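Local coordinates for protein 3-methylornithine synthase (Methanosarcina barkeri, PDB 3T7V) that catalyses the radical-based isomerisation of L-lysine to (3R)-3-methyl-D-ornithine in pyrrolysine biosynthesis, using a [4Fe-4S] cluster and S-adenosylmethionine, at residues K180-V183 with G189-N192; E171-E176 with R224-N229. All blocks are in the same frame, centred on the assembly; numbering follows the deposited sequence.

Contact 1: residues K180-V183 with G189-N192; sequences KLRV and GRVN. With SAM (S-adenosylmethionine), chain C; SF4 (iron/sulfur cluster), chain B.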
ATOM      1  N   LYS A 180      -3.866  19.971  -3.135  1.00 13.64           N
ATOM      2  CA  LYS A 180      -2.496  20.395  -2.830  1.00 15.51           C
ATOM      3  C   LYS A 180      -1.485  19.289  -2.935  1.00 14.58           C
ATOM      4  O   LYS A 180      -0.272  19.562  -2.959  1.00 18.44           O
ATOM      5  CB  LYS A 180      -2.409  20.898  -1.320  1.00 18.58           C
ATOM      6  CG  LYS A 180      -3.374  22.036  -1.010  1.00 24.02           C
ATOM      7  CD  LYS A 180      -3.187  22.515   0.490  1.00 26.64           C
ATOM      8  CE  LYS A 180      -4.232  23.413   1.025  1.00 36.64           C
ATOM      9  NZ  LYS A 180      -3.483  23.737   2.265  1.00 42.17           N
ATOM     10  N   LEU A 181      -1.987  18.046  -2.922  1.00 12.82           N
ATOM     11  CA  LEU A 181      -1.142  16.840  -2.941  1.00 12.50           C
ATOM     12  C   LEU A 181      -1.030  16.267  -4.353  1.00 12.24           C
ATOM     13  O   LEU A 181       0.052  16.295  -4.955  1.00 12.33           O
ATOM     14  CB  LEU A 181      -1.701  15.769  -1.966  1.00 13.54           C
ATOM     15  CG  LEU A 181      -1.698  16.192  -0.484  1.00 15.18           C
ATOM     16  CD1 LEU A 181      -2.303  15.068   0.381  1.00 16.35           C
ATOM     17  CD2 LEU A 181      -0.321  16.678  -0.032  1.00 16.67           C
ATOM     18  N   ARG A 182      -2.130  15.763  -4.874  1.00 12.10           N
ATOM     19  CA  ARG A 182      -2.158  15.201  -6.250  1.00 12.43           C
ATOM     20  C   ARG A 182      -2.460  16.322  -7.220  1.00 12.77           C
ATOM     21  O   ARG A 182      -3.552  16.388  -7.833  1.00 13.30           O
ATOM     22  CB  ARG A 182      -3.136  14.022  -6.371  1.00 13.08           C
ATOM     23  CG  ARG A 182      -2.450  12.771  -5.745  1.00 14.19           C
ATOM     24  CD  ARG A 182      -3.207  11.486  -6.120  1.00 15.63           C
ATOM     25  NE  ARG A 182      -2.422  10.304  -5.729  1.00 14.51           N
ATOM     26  CZ  ARG A 182      -1.383   9.853  -6.441  1.00 13.38           C
ATOM     27  NH1 ARG A 182      -1.165  10.254  -7.680  1.00 12.75           N
ATOM     28  NH2 ARG A 182      -0.656   8.854  -5.988  1.00 16.13           N
ATOM     29  N   VAL A 183      -1.464  17.182  -7.385  1.00 13.21           N
ATOM     30  CA  VAL A 183      -1.648  18.449  -8.146  1.00 13.60           C
ATOM     31  C   VAL A 183      -2.052  18.145  -9.575  1.00 14.17           C
ATOM     32  O   VAL A 183      -1.390  17.384 -10.305  1.00 16.59           O
ATOM     33  CB  VAL A 183      -0.323  19.246  -8.116  1.00 15.60           C
ATOM     34  CG1 VAL A 183      -0.518  20.493  -8.960  1.00 19.67           C
ATOM     35  CG2 VAL A 183      -0.010  19.596  -6.676  1.00 18.12           C
ATOM     36  N   GLY A 189     -11.575  11.061 -10.946  1.00 15.89           N
ATOM     37  CA  GLY A 189     -10.926  10.170 -11.945  1.00 17.21           C
ATOM     38  C   GLY A 189     -10.445   8.896 -11.246  1.00 15.62           C
ATOM     39  O   GLY A 189     -10.521   7.804 -11.798  1.00 15.59           O
ATOM     40  N   ARG A 190      -9.793   9.069 -10.067  1.00 13.68           N
ATOM     41  CA  ARG A 190      -9.216   7.887  -9.391  1.00 14.36           C
ATOM     42  C   ARG A 190     -10.340   7.031  -8.831  1.00 14.05           C
ATOM     43  O   ARG A 190     -10.242   5.793  -8.849  1.00 13.85           O
ATOM     44  CB  ARG A 190      -8.188   8.217  -8.266  1.00 15.06           C
ATOM     45  CG  ARG A 190      -6.956   8.916  -8.828  1.00 16.52           C
ATOM     46  CD  ARG A 190      -5.976   9.404  -7.802  1.00 14.40           C
ATOM     47  NE  ARG A 190      -5.111   8.347  -7.275  1.00 14.00           N
ATOM     48  CZ  ARG A 190      -3.977   7.928  -7.863  1.00 13.35           C
ATOM     49  NH1 ARG A 190      -3.632   8.352  -9.124  1.00 15.38           N
ATOM     50  NH2 ARG A 190      -3.142   7.065  -7.228  1.00 13.58           N
ATOM     51  N   VAL A 191     -11.367   7.678  -8.256  1.00 13.24           N
ATOM     52  CA  VAL A 191     -12.519   6.949  -7.762  1.00 14.27           C
ATOM     53  C   VAL A 191     -13.150   6.128  -8.890  1.00 14.20           C
ATOM     54  O   VAL A 191     -13.455   4.884  -8.699  1.00 15.64           O
ATOM     55  CB  VAL A 191     -13.523   7.947  -7.211  1.00 15.39           C
ATOM     56  CG1 VAL A 191     -14.811   7.219  -6.852  1.00 19.27           C
ATOM     57  CG2 VAL A 191     -12.963   8.655  -5.949  1.00 17.04           C
ATOM     58  N   ASN A 192     -13.333   6.733 -10.061  1.00 14.74           N
ATOM     59  CA  ASN A 192     -13.992   6.080 -11.166  1.00 16.23           C
ATOM     60  C   ASN A 192     -13.164   4.928 -11.741  1.00 14.79           C
ATOM     61  O   ASN A 192     -13.727   3.902 -12.213  1.00 16.51           O
ATOM     62  CB  ASN A 192     -14.335   7.143 -12.248  1.00 18.98           C
ATOM     63  CG  ASN A 192     -15.481   8.039 -11.815  1.00 20.78           C
ATOM     64  OD1 ASN A 192     -16.204   7.740 -10.905  1.00 27.09           O
ATOM     65  ND2 ASN A 192     -15.579   9.194 -12.431  1.00 26.79           N
TER
HETATM   66  N   SAM C 992       2.423   6.551  -9.748  1.00 18.22           N
HETATM   67  CA  SAM C 992       1.371   5.753  -9.325  1.00 16.65           C
HETATM   68  C   SAM C 992       0.429   6.409  -8.398  1.00 15.13           C
HETATM   69  O   SAM C 992       0.664   7.563  -7.983  1.00 15.50           O
HETATM   70  OXT SAM C 992      -0.667   5.792  -8.153  1.00 14.39           O
HETATM   71  CB  SAM C 992       1.749   4.827  -8.401  1.00 20.95           C
HETATM   72  CG  SAM C 992       2.705   5.130  -7.320  0.50 25.16           C
HETATM   73  SD  SAM C 992       2.041   4.709  -5.653  0.50 28.46           S
HETATM   74  CE  SAM C 992       3.159   3.427  -5.157  0.50 34.42           C
HETATM   75  C5' SAM C 992       2.647   6.078  -4.690  0.50 26.78           C
HETATM   76  C4' SAM C 992       1.910   6.302  -3.595  1.00 22.74           C
HETATM   77  O4' SAM C 992       3.209   6.077  -2.757  1.00 19.41           O
HETATM   78  C3' SAM C 992       1.294   7.474  -3.488  1.00 22.35           C
HETATM   79  O3' SAM C 992      -0.000   6.887  -3.681  1.00 18.65           O
HETATM   80  C2' SAM C 992       1.540   7.534  -1.974  1.00 20.44           C
HETATM   81  O2' SAM C 992       0.431   7.010  -1.173  1.00 21.87           O
HETATM   82  C1' SAM C 992       2.863   6.843  -1.598  1.00 16.59           C
HETATM   83  N9  SAM C 992       3.960   7.873  -1.479  1.00 14.80           N
HETATM   84  C8  SAM C 992       4.575   8.623  -2.443  1.00 13.94           C
HETATM   85  N7  SAM C 992       5.448   9.437  -1.870  1.00 13.08           N
HETATM   86  C5  SAM C 992       5.409   9.204  -0.514  1.00 12.46           C
HETATM   87  C6  SAM C 992       6.048   9.814   0.576  1.00 12.45           C
HETATM   88  N6  SAM C 992       6.922  10.811   0.435  1.00 13.57           N
HETATM   89  N1  SAM C 992       5.820   9.324   1.804  1.00 13.50           N
HETATM   90  C2  SAM C 992       4.925   8.314   2.015  1.00 14.72           C
HETATM   91  N3  SAM C 992       4.205   7.780   0.999  1.00 14.37           N
HETATM   92  C4  SAM C 992       4.480   8.225  -0.268  1.00 13.32           C
HETATM   93 FE1  SF4 B 991       2.672   8.285  -8.444  1.00 13.89          FE
HETATM   94 FE2  SF4 B 991       4.062  10.127 -10.011  1.00 12.52          FE
HETATM   95 FE3  SF4 B 991       4.767   9.908  -7.446  1.00 12.73          FE
HETATM   96 FE4  SF4 B 991       2.472  11.061  -8.068  1.00 12.79          FE
HETATM   97  S1  SF4 B 991       4.513  11.840  -8.657  1.00 13.27           S
HETATM   98  S2  SF4 B 991       2.786   9.488  -6.460  1.00 12.39           S
HETATM   99  S3  SF4 B 991       1.763   9.914  -9.863  1.00 12.75           S
HETATM  100  S4  SF4 B 991       5.001   8.313  -8.993  1.00 12.52           S

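Contact 2: residues E171-E176 with R224-N229; sequences ETYDTE and RGMSTN. With SAM (S-adenosylmethionine), chain C.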
ATOM      1  N   GLU A 171      -5.104   9.027  -1.340  1.00 13.17           N
ATOM      2  CA  GLU A 171      -4.253   9.907  -0.443  1.00 14.51           C
ATOM      3  C   GLU A 171      -5.086  10.615   0.628  1.00 14.59           C
ATOM      4  O   GLU A 171      -4.777  10.573   1.824  1.00 14.37           O
ATOM      5  CB  GLU A 171      -3.405  10.976  -1.127  1.00 16.39           C
ATOM      6  CG  GLU A 171      -2.686  10.584  -2.381  1.00 21.18           C
ATOM      7  CD  GLU A 171      -1.894   9.340  -2.232  1.00 21.91           C
ATOM      8  OE1 GLU A 171      -1.524   8.833  -1.113  1.00 22.01           O
ATOM      9  OE2 GLU A 171      -1.617   8.764  -3.288  1.00 21.97           O
ATOM     10  N   THR A 172      -6.161  11.234   0.182  1.00 12.25           N
ATOM     11  CA  THR A 172      -7.102  11.893   1.110  1.00 12.91           C
ATOM     12  C   THR A 172      -8.441  12.018   0.385  1.00 11.90           C
ATOM     13  O   THR A 172      -8.479  12.310  -0.820  1.00 13.23           O
ATOM     14  CB  THR A 172      -6.569  13.283   1.514  1.00 14.93           C
ATOM     15  OG1 THR A 172      -7.507  13.915   2.354  1.00 15.00           O
ATOM     16  CG2 THR A 172      -6.296  14.188   0.315  1.00 15.64           C
ATOM     17  N   TYR A 173      -9.523  11.975   1.134  1.00 12.40           N
ATOM     18  CA  TYR A 173     -10.828  12.381   0.621  1.00 13.30           C
ATOM     19  C   TYR A 173     -11.260  13.798   1.030  1.00 14.29           C
ATOM     20  O   TYR A 173     -12.403  14.215   0.739  1.00 18.57           O
ATOM     21  CB  TYR A 173     -11.939  11.393   1.076  1.00 14.98           C
ATOM     22  CG  TYR A 173     -11.840  10.100   0.306  1.00 15.00           C
ATOM     23  CD1 TYR A 173     -10.875   9.131   0.622  1.00 14.03           C
ATOM     24  CD2 TYR A 173     -12.692   9.873  -0.745  1.00 17.07           C
ATOM     25  CE1 TYR A 173     -10.738   7.948  -0.174  1.00 15.21           C
ATOM     26  CE2 TYR A 173     -12.597   8.693  -1.515  1.00 17.14           C
ATOM     27  CZ  TYR A 173     -11.634   7.765  -1.215  1.00 17.62           C
ATOM     28  OH  TYR A 173     -11.529   6.645  -2.004  1.00 21.67           O
ATOM     29  N   ASP A 174     -10.340  14.530   1.660  1.00 13.63           N
ATOM     30  CA  ASP A 174     -10.584  15.935   1.967  1.00 15.73           C
ATOM     31  C   ASP A 174     -10.197  16.715   0.720  1.00 16.20           C
ATOM     32  O   ASP A 174      -9.029  16.745   0.326  1.00 15.39           O
ATOM     33  CB  ASP A 174      -9.631  16.257   3.140  1.00 17.31           C
ATOM     34  CG  ASP A 174      -9.616  17.688   3.534  1.00 24.91           C
ATOM     35  OD1 ASP A 174     -10.152  18.548   2.818  1.00 28.70           O
ATOM     36  OD2 ASP A 174      -9.039  17.908   4.694  1.00 31.70           O
ATOM     37  N   THR A 175     -11.185  17.298   0.032  1.00 18.81           N
ATOM     38  CA  THR A 175     -10.933  17.904  -1.263  1.00 22.10           C
ATOM     39  C   THR A 175      -9.953  19.073  -1.235  1.00 25.81           C
ATOM     40  O   THR A 175      -9.056  19.174  -2.169  1.00 26.05           O
ATOM     41  CB  THR A 175     -12.266  18.207  -1.971  1.00 29.19           C
ATOM     42  OG1 THR A 175     -13.136  18.872  -1.049  1.00 32.86           O
ATOM     43  CG2 THR A 175     -12.891  16.880  -2.283  1.00 29.74           C
ATOM     44  N   GLU A 176      -9.996  19.792  -0.100  1.00 22.85           N
ATOM     45  CA  GLU A 176      -9.108  20.948   0.115  1.00 25.03           C
ATOM     46  C   GLU A 176      -7.649  20.461   0.173  1.00 22.42           C
ATOM     47  O   GLU A 176      -6.703  21.112  -0.286  1.00 26.20           O
ATOM     48  CB  GLU A 176      -9.454  21.651   1.452  1.00 31.66           C
ATOM     49  CG  GLU A 176     -10.925  21.916   1.738  1.00 50.92           C
ATOM     50  CD  GLU A 176     -11.450  23.117   0.983  1.00 67.56           C
ATOM     51  OE1 GLU A 176     -11.935  24.074   1.637  1.00100.28           O
ATOM     52  OE2 GLU A 176     -11.377  23.096  -0.267  1.00 63.65           O
ATOM     53  N   ARG A 224     -14.014   7.480   6.104  1.00 17.01           N
ATOM     54  CA  ARG A 224     -15.353   7.264   5.642  1.00 18.01           C
ATOM     55  C   ARG A 224     -15.347   7.205   4.099  1.00 18.83           C
ATOM     56  O   ARG A 224     -16.072   6.394   3.504  1.00 21.47           O
ATOM     57  CB  ARG A 224     -16.294   8.377   6.138  1.00 17.78           C
ATOM     58  CG  ARG A 224     -16.488   8.385   7.644  1.00 22.28           C
ATOM     59  CD  ARG A 224     -17.198   7.118   8.025  1.00 28.38           C
ATOM     60  NE  ARG A 224     -17.538   7.219   9.455  1.00 26.75           N
ATOM     61  CZ  ARG A 224     -17.698   6.152  10.239  1.00 27.62           C
ATOM     62  NH1 ARG A 224     -17.566   4.941   9.734  1.00 29.69           N
ATOM     63  NH2 ARG A 224     -17.962   6.316  11.539  1.00 28.68           N
ATOM     64  N   GLY A 225     -14.513   8.019   3.424  1.00 17.25           N
ATOM     65  CA  GLY A 225     -14.428   8.059   1.924  1.00 18.46           C
ATOM     66  C   GLY A 225     -13.950   6.725   1.427  1.00 18.92           C
ATOM     67  O   GLY A 225     -14.514   6.199   0.421  1.00 21.47           O
ATOM     68  N   MET A 226     -12.957   6.176   2.094  1.00 17.15           N
ATOM     69  CA  MET A 226     -12.416   4.817   1.702  1.00 16.85           C
ATOM     70  C   MET A 226     -13.457   3.744   1.843  1.00 19.06           C
ATOM     71  O   MET A 226     -13.457   2.840   1.015  1.00 26.15           O
ATOM     72  CB  MET A 226     -11.113   4.349   2.483  1.00 20.36           C
ATOM     73  CG  MET A 226      -9.834   5.013   1.985  1.00 24.82           C
ATOM     74  SD  MET A 226      -8.287   4.082   2.383  1.00 25.00           S
ATOM     75  CE  MET A 226      -8.825   4.259   4.044  1.00 28.43           C
ATOM     76  N   SER A 227     -14.321   3.815   2.827  1.00 18.03           N
ATOM     77  CA  SER A 227     -15.268   2.759   3.089  1.00 20.78           C
ATOM     78  C   SER A 227     -16.376   2.769   2.040  1.00 23.65           C
ATOM     79  O   SER A 227     -16.912   1.714   1.732  1.00 27.33           O
ATOM     80  CB  SER A 227     -15.850   2.887   4.494  1.00 24.95           C
ATOM     81  OG  SER A 227     -16.680   4.008   4.559  1.00 33.32           O
ATOM     82  N   THR A 228     -16.735   3.933   1.484  1.00 22.95           N
ATOM     83  CA  THR A 228     -17.867   4.059   0.585  1.00 29.45           C
ATOM     84  C   THR A 228     -17.771   3.133  -0.618  1.00 30.86           C
ATOM     85  O   THR A 228     -18.768   2.560  -1.001  1.00 40.91           O
ATOM     86  CB  THR A 228     -17.921   5.468   0.062  1.00 36.01           C
ATOM     87  OG1 THR A 228     -18.322   6.273   1.158  1.00 36.69           O
ATOM     88  CG2 THR A 228     -18.953   5.568  -1.062  1.00 41.34           C
ATOM     89  N   ASN A 229     -16.561   2.928  -1.132  1.00 30.98           N
ATOM     90  CA  ASN A 229     -16.295   2.134  -2.334  1.00 42.15           C
ATOM     91  C   ASN A 229     -15.956   0.610  -2.120  1.00 38.65           C
ATOM     92  O   ASN A 229     -15.662  -0.127  -3.074  1.00 46.83           O
ATOM     93  CB  ASN A 229     -15.179   2.857  -3.101  1.00 48.76           C
ATOM     94  CG  ASN A 229     -15.363   4.393  -3.096  1.00 47.28           C
ATOM     95  OD1 ASN A 229     -14.628   5.137  -2.414  1.00 56.08           O
ATOM     96  ND2 ASN A 229     -16.380   4.865  -3.840  1.00 35.77           N
TER
HETATM   97  N   SAM C 992       2.423   6.551  -9.748  1.00 18.22           N
HETATM   98  CA  SAM C 992       1.371   5.753  -9.325  1.00 16.65           C
HETATM   99  C   SAM C 992       0.429   6.409  -8.398  1.00 15.13           C
HETATM  100  O   SAM C 992       0.664   7.563  -7.983  1.00 15.50           O
HETATM  101  OXT SAM C 992      -0.667   5.792  -8.153  1.00 14.39           O
HETATM  102  CB  SAM C 992       1.749   4.827  -8.401  1.00 20.95           C
HETATM  103  CG  SAM C 992       2.705   5.130  -7.320  0.50 25.16           C
HETATM  104  SD  SAM C 992       2.041   4.709  -5.653  0.50 28.46           S
HETATM  105  CE  SAM C 992       3.159   3.427  -5.157  0.50 34.42           C
HETATM  106  C5' SAM C 992       2.647   6.078  -4.690  0.50 26.78           C
HETATM  107  C4' SAM C 992       1.910   6.302  -3.595  1.00 22.74           C
HETATM  108  O4' SAM C 992       3.209   6.077  -2.757  1.00 19.41           O
HETATM  109  C3' SAM C 992       1.294   7.474  -3.488  1.00 22.35           C
HETATM  110  O3' SAM C 992      -0.000   6.887  -3.681  1.00 18.65           O
HETATM  111  C2' SAM C 992       1.540   7.534  -1.974  1.00 20.44           C
HETATM  112  O2' SAM C 992       0.431   7.010  -1.173  1.00 21.87           O
HETATM  113  C1' SAM C 992       2.863   6.843  -1.598  1.00 16.59           C
HETATM  114  N9  SAM C 992       3.960   7.873  -1.479  1.00 14.80           N
HETATM  115  C8  SAM C 992       4.575   8.623  -2.443  1.00 13.94           C
HETATM  116  N7  SAM C 992       5.448   9.437  -1.870  1.00 13.08           N
HETATM  117  C5  SAM C 992       5.409   9.204  -0.514  1.00 12.46           C
HETATM  118  C6  SAM C 992       6.048   9.814   0.576  1.00 12.45           C
HETATM  119  N6  SAM C 992       6.922  10.811   0.435  1.00 13.57           N
HETATM  120  N1  SAM C 992       5.820   9.324   1.804  1.00 13.50           N
HETATM  121  C2  SAM C 992       4.925   8.314   2.015  1.00 14.72           C
HETATM  122  N3  SAM C 992       4.205   7.780   0.999  1.00 14.37           N
HETATM  123  C4  SAM C 992       4.480   8.225  -0.268  1.00 13.32           C

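Contact 1: residues K180-V183 with G189-N192
Arg-182 and Arg-190 lay their guanidinium groups flat on each other, centres 3.5 Å apart and planes only 9° from parallel, although the two side chains run at about a right angle. From CB, Arg-182 sets off with CG anti to its carbonyl carbon and then stays extended to NE. Its CD passes 3.8 Å from NE of Arg-190, its NE faces CZ of the partner, and its CZ lies under the partner's NH2, which sits over the centre of the group; NH1 lies over the partner's NH1, holds Gln-185 and donates weakly to SAM O. At the tip, NH2 donates to the SAM carboxylate O over 2.7 Å, more weakly to the ribose O3', and makes a salt bridge with Glu-171. Cluster sulfur S2 lies 3.5 Å from NH2 of Arg-182. Arg-190 reaches the stack through a bend at chi3 (79°), which turns its NH2 to the other carboxylate oxygen, OXT of SAM, at 2.9 Å and 164°. The two arginines thus take one oxygen each, and the carboxylate together with Glu-171 probably offsets their positive charge. Oxygen O of SAM is shared with iron FE1, 2.2 Å away, which the SAM amino nitrogen also binds; this chelation of the unique iron is the hallmark of radical SAM enzymes. In the fold, Arg-182 leaves the turn just after helix 175-181, as the centre of an inverse gamma turn, and touches Cys-75 of the cluster-binding loop. Arg-190 comes from helix 187-200, its NE tied to the backbone O of Tyr-169 in the loop after strand 163-167.

Contact 2: residues E171-E176 with R224-N229
The ring of Tyr-173 lies over the backbone of helix 216-228 at Gly-225, whose CA sits 3.7 Å from the ring centroid and 14° off its normal, a CH-pi contact over the face. With CG of Tyr-173 anti to the carbonyl carbon (chi1 -74°) and chi2 at 78°, the ring spreads along the peptide that follows: Gly-225 C lies over its centre, and Met-226 N is 3.6 Å from CE1, displaced toward the rim. Gly-225 has no CB to fend off the ring, and the position a CB would take is 2.2 Å from Tyr-173 CG. Met-226 crosses the tyrosine at about a right angle and touches CE1 with its CG at 3.8 Å, while the end of the chain leads away to pack on strand 203-210 and helix 258-268. In this TIM-barrel-like radical SAM domain, the contact joins the loop after strand 163-167 to a later helix of the barrel's outer layer. The Tyr-173 hydroxyl is hydrogen-bonded to Asp-206 of strand 203-210. Replacing Tyr-173 with an alanine removes the ring and is likely to open a gap over Gly-225 and leave Asp-206 without this partner. The backbone on either side of Tyr-173 is held by an ST turn, Thr-172 OG1 accepting from Asp-174 N at 3.0 Å, while Asp-174 occupies the N-cap of helix 175-181, its OD1 accepting a weak bond from Glu-176 N. Two residues before Tyr-173, Glu-171, bent at chi2, presents its carboxylate to the SAM ribose: OE1 accepts from O2' at 2.7 Å and OE2 from O3' at 2.5 Å.

Overall arrangement
The centres of contacts 1 and 2 lie 11 Å apart, on the same side of the chain's centre and within the radical SAM core. Along the chain the order is 171-176, 180-183, 189-192, 224-229, so contact 2 encloses contact 1. Helix 175-181 serves both: its N-terminal end belongs to contact 2, and its last residues lead into contact 1. The bridging pair is Arg-182 NH2 with Glu-171 OE2, 2.9 Å apart, and Leu-181 packs against Thr-172 as well. Between them they hold SAM at its carboxylate and its ribose hydroxyls, while contact 2 extends outward to helix 216-228.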